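Local coordinates for protein mannosephosphate isomerase, putative (Archaeoglobus fulgidus, PDB 1ZX5) that probably catalyses the zinc-dependent interconversion of D-mannose 6-phosphate and D-fructose 6-phosphate, as a type 1 mannose-6-phosphate isomerase of the cupin class, at residues A[10-21]-A[35-43]. Residues are numbered along the deposited sequence; the frame is centred on the assembly and turned at random.
Sequences QAQENLVERPWG and GIGESWEFS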
loop_
_atom_site.group_PDB
_atom_site.type_symbol
_atom_site.label_atom_id
_atom_site.label_comp_id
_atom_site.label_asym_id
_atom_site.label_seq_id
_atom_site.Cartn_x
_atom_site.Cartn_y
_atom_site.Cartn_z
ATOM N N GLN A 10 -5.841 15.100 1.861
ATOM C CA GLN A 10 -5.770 14.933 3.321
ATOM C C GLN A 10 -5.601 16.288 3.964
ATOM O O GLN A 10 -4.809 17.095 3.487
ATOM C CB GLN A 10 -4.608 14.031 3.754
ATOM C CG GLN A 10 -4.840 12.582 3.440
ATOM C CD GLN A 10 -3.974 11.636 4.246
ATOM O OE1 GLN A 10 -2.848 11.947 4.644
ATOM N NE2 GLN A 10 -4.488 10.462 4.464
ATOM N N ALA A 11 -6.342 16.521 5.042
ATOM C CA ALA A 11 -6.241 17.745 5.842
ATOM C C ALA A 11 -4.955 17.803 6.683
ATOM O O ALA A 11 -4.394 18.882 6.901
ATOM C CB ALA A 11 -7.454 17.861 6.742
ATOM N N GLN A 12 -4.516 16.639 7.164
ATOM C CA GLN A 12 -3.318 16.505 7.997
ATOM C C GLN A 12 -2.606 15.202 7.653
ATOM O O GLN A 12 -3.236 14.253 7.180
ATOM C CB GLN A 12 -3.660 16.566 9.509
ATOM C CG GLN A 12 -4.804 15.660 9.979
ATOM C CD GLN A 12 -4.965 15.593 11.507
ATOM O OE1 GLN A 12 -5.000 16.615 12.196
ATOM N NE2 GLN A 12 -5.074 14.378 12.034
ATOM N N GLU A 13 -1.296 15.168 7.887
ATOM C CA GLU A 13 -0.484 13.966 7.664
ATOM C C GLU A 13 -0.881 12.866 8.677
ATOM O O GLU A 13 -1.274 13.156 9.796
ATOM C CB GLU A 13 1.012 14.331 7.769
ATOM C CG GLU A 13 1.410 14.959 9.141
ATOM C CD GLU A 13 2.497 16.062 9.048
ATOM O OE1 GLU A 13 2.934 16.409 7.917
ATOM O OE2 GLU A 13 2.907 16.591 10.110
ATOM N N ASN A 14 -0.803 11.618 8.243
ATOM C CA ASN A 14 -1.149 10.465 9.050
ATOM C C ASN A 14 0.082 9.550 9.114
ATOM O O ASN A 14 0.188 8.569 8.377
ATOM C CB ASN A 14 -2.379 9.764 8.450
ATOM C CG ASN A 14 -3.005 8.734 9.393
ATOM O OD1 ASN A 14 -2.541 8.541 10.519
ATOM N ND2 ASN A 14 -4.052 8.054 8.923
ATOM N N LEU A 15 1.008 9.894 10.004
ATOM C CA LEU A 15 2.326 9.254 10.077
ATOM C C LEU A 15 2.426 8.272 11.231
ATOM O O LEU A 15 1.719 8.411 12.226
ATOM C CB LEU A 15 3.440 10.307 10.194
ATOM C CG LEU A 15 3.389 11.440 9.153
ATOM C CD1 LEU A 15 4.542 12.449 9.373
ATOM C CD2 LEU A 15 3.378 10.879 7.704
ATOM N N VAL A 16 3.307 7.282 11.077
ATOM C CA VAL A 16 3.547 6.254 12.092
ATOM C C VAL A 16 5.040 6.170 12.364
ATOM O O VAL A 16 5.832 5.926 11.449
ATOM C CB VAL A 16 3.011 4.844 11.650
ATOM C CG1 VAL A 16 3.106 3.835 12.788
ATOM C CG2 VAL A 16 1.556 4.942 11.152
ATOM N N GLU A 17 5.408 6.381 13.627
ATOM C CA GLU A 17 6.785 6.231 14.100
ATOM C C GLU A 17 7.164 4.760 14.168
ATOM O O GLU A 17 6.399 3.937 14.675
ATOM C CB GLU A 17 6.971 6.910 15.477
ATOM C CG GLU A 17 6.720 8.439 15.418
ATOM C CD GLU A 17 6.692 9.129 16.772
ATOM O OE1 GLU A 17 7.289 8.614 17.732
ATOM O OE2 GLU A 17 6.076 10.215 16.880
ATOM N N ARG A 18 8.336 4.428 13.640
ATOM C CA ARG A 18 8.837 3.055 13.656
ATOM C C ARG A 18 10.328 3.092 13.931
ATOM O O ARG A 18 11.015 3.990 13.431
ATOM C CB ARG A 18 8.603 2.351 12.322
ATOM C CG ARG A 18 7.164 2.154 11.950
ATOM C CD ARG A 18 6.465 1.140 12.866
ATOM N NE ARG A 18 5.169 0.800 12.287
ATOM C CZ ARG A 18 4.102 0.412 12.979
ATOM N NH1 ARG A 18 4.168 0.302 14.299
ATOM N NH2 ARG A 18 2.969 0.140 12.341
ATOM N N PRO A 19 10.834 2.118 14.707
ATOM C CA PRO A 19 12.268 2.113 14.998
ATOM C C PRO A 19 13.091 1.858 13.730
ATOM O O PRO A 19 14.226 2.321 13.632
ATOM C CB PRO A 19 12.432 0.971 16.028
ATOM C CG PRO A 19 11.250 0.063 15.804
ATOM C CD PRO A 19 10.123 0.987 15.348
ATOM N N TRP A 20 12.501 1.176 12.753
ATOM C CA TRP A 20 13.166 0.929 11.473
ATOM C C TRP A 20 12.962 2.024 10.394
ATOM O O TRP A 20 13.440 1.877 9.258
ATOM C CB TRP A 20 12.758 -0.442 10.935
ATOM C CG TRP A 20 11.292 -0.729 11.040
ATOM C CD1 TRP A 20 10.680 -1.485 11.999
ATOM C CD2 TRP A 20 10.243 -0.278 10.148
ATOM N NE1 TRP A 20 9.320 -1.537 11.765
ATOM C CE2 TRP A 20 9.024 -0.817 10.635
ATOM C CE3 TRP A 20 10.218 0.514 8.985
ATOM C CZ2 TRP A 20 7.783 -0.583 10.004
ATOM C CZ3 TRP A 20 8.985 0.752 8.352
ATOM C CH2 TRP A 20 7.789 0.196 8.862
ATOM N N GLY A 21 12.250 3.103 10.733
ATOM C CA GLY A 21 12.009 4.178 9.765
ATOM C C GLY A 21 13.183 5.139 9.682
ATOM O O GLY A 21 13.830 5.398 10.681
ATOM N N GLY A 35 12.924 8.241 12.058
ATOM C CA GLY A 35 12.056 7.334 12.798
ATOM C C GLY A 35 10.608 7.283 12.347
ATOM O O GLY A 35 9.750 6.790 13.083
ATOM N N ILE A 36 10.316 7.777 11.146
ATOM C CA ILE A 36 8.968 7.647 10.610
ATOM C C ILE A 36 8.983 6.480 9.636
ATOM O O ILE A 36 9.644 6.552 8.583
ATOM C CB ILE A 36 8.488 8.919 9.850
ATOM C CG1 ILE A 36 8.647 10.205 10.696
ATOM C CG2 ILE A 36 7.063 8.715 9.298
ATOM C CD1 ILE A 36 7.713 10.357 11.877
ATOM N N GLY A 37 8.259 5.412 9.975
ATOM C CA GLY A 37 8.214 4.243 9.106
ATOM C C GLY A 37 7.118 4.247 8.041
ATOM O O GLY A 37 7.267 3.589 7.003
ATOM N N GLU A 38 6.015 4.971 8.298
ATOM C CA GLU A 38 4.806 4.861 7.482
ATOM C C GLU A 38 4.064 6.175 7.357
ATOM O O GLU A 38 4.082 6.996 8.264
ATOM C CB GLU A 38 3.847 3.796 8.042
ATOM C CG GLU A 38 4.563 2.526 8.541
ATOM C CD GLU A 38 3.616 1.427 8.985
ATOM O OE1 GLU A 38 2.413 1.466 8.614
ATOM O OE2 GLU A 38 4.087 0.522 9.714
ATOM N N SER A 39 3.421 6.361 6.210
ATOM C CA SER A 39 2.419 7.395 6.021
ATOM C C SER A 39 1.187 6.736 5.438
ATOM O O SER A 39 1.273 6.135 4.374
ATOM C CB SER A 39 2.905 8.461 5.037
ATOM O OG SER A 39 1.829 9.323 4.737
ATOM N N TRP A 40 0.056 6.871 6.125
ATOM C CA TRP A 40 -1.200 6.251 5.728
ATOM C C TRP A 40 -2.002 7.266 4.929
ATOM O O TRP A 40 -2.360 8.335 5.435
ATOM C CB TRP A 40 -1.977 5.764 6.967
ATOM C CG TRP A 40 -1.332 4.560 7.680
ATOM C CD1 TRP A 40 0.005 4.244 7.728
ATOM C CD2 TRP A 40 -2.004 3.547 8.453
ATOM N NE1 TRP A 40 0.198 3.097 8.467
ATOM C CE2 TRP A 40 -1.013 2.645 8.919
ATOM C CE3 TRP A 40 -3.347 3.311 8.791
ATOM C CZ2 TRP A 40 -1.323 1.524 9.706
ATOM C CZ3 TRP A 40 -3.655 2.192 9.572
ATOM C CH2 TRP A 40 -2.646 1.316 10.022
ATOM N N GLU A 41 -2.247 6.943 3.660
ATOM C CA GLU A 41 -2.845 7.881 2.724
ATOM C C GLU A 41 -4.307 7.511 2.501
ATOM O O GLU A 41 -4.601 6.484 1.900
ATOM C CB GLU A 41 -2.075 7.858 1.393
ATOM C CG GLU A 41 -0.545 8.017 1.519
ATOM C CD GLU A 41 -0.110 9.472 1.675
ATOM O OE1 GLU A 41 -0.730 10.355 1.062
ATOM O OE2 GLU A 41 0.857 9.749 2.404
ATOM N N PHE A 42 -5.217 8.363 2.979
ATOM C CA PHE A 42 -6.670 8.140 2.890
ATOM C C PHE A 42 -7.095 6.872 3.603
ATOM O O PHE A 42 -7.944 6.124 3.122
ATOM C CB PHE A 42 -7.165 8.203 1.429
ATOM C CG PHE A 42 -6.863 9.511 0.782
ATOM C CD1 PHE A 42 -7.558 10.663 1.165
ATOM C CD2 PHE A 42 -5.830 9.621 -0.146
ATOM C CE1 PHE A 42 -7.261 11.910 0.595
ATOM C CE2 PHE A 42 -5.531 10.854 -0.731
ATOM C CZ PHE A 42 -6.249 12.002 -0.354
ATOM N N SER A 43 -6.493 6.646 4.770
ATOM C CA SER A 43 -6.835 5.511 5.601
ATOM C C SER A 43 -8.256 5.627 6.134
ATOM O O SER A 43 -8.607 6.622 6.772
ATOM C CB SER A 43 -5.867 5.391 6.770
ATOM O OG SER A 43 -6.408 4.532 7.766
HETATM O O HOH W 1 -0.047 11.033 5.619
#
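Gln10 lays its CG over one face of the Phe42 ring, a CH-pi contact 4.1 Å from the ring centroid. Its chain then runs on extended. NE2 as modelled lies 3.2 Å from Trp40 O but also 2.7 Å from Phe42 N, another donor, so the amide orientation is doubtful. A water links Asn14 N to Ser39 OG and, with the amide as modelled, Gln10 OE1. Asn14 O takes a nearly straight bond from Trp40 N (2.8 Å, 174°), while its ND2 turns to Arg48 O and Ser50 OG. Strand 15-17 is an outermost strand of an antiparallel sheet in the cupin-class catalytic domain; strand 36-41 joins it to strand 85-92. Leu15 CD2 rests on Ser39 CB, on the face covered by Ile25 of helix 24-28. Val16 points to the other face and sets CG2 against Trp40 NE1 (3.5 Å). Its carbonyl accepts from both Gly37 N and Glu38 N, a classic beta bulge. Arg18 bends at chi2 (-69°) and makes a side-on salt bridge: NE (2.8 Å) and NH2 both grip Glu38 OE2, which lies in the guanidinium plane. Val16 CG1 covers a face of the guanidinium, and Trp20 packs over Arg18 CB. Gly21 passes close to Gly37, CA to CA 3.9 Å. Glu38 OE1 accepts from Trp40 NE1 and pairs with Arg88. The buried carboxylate is therefore held at both oxygens, which fixes its position and rotation.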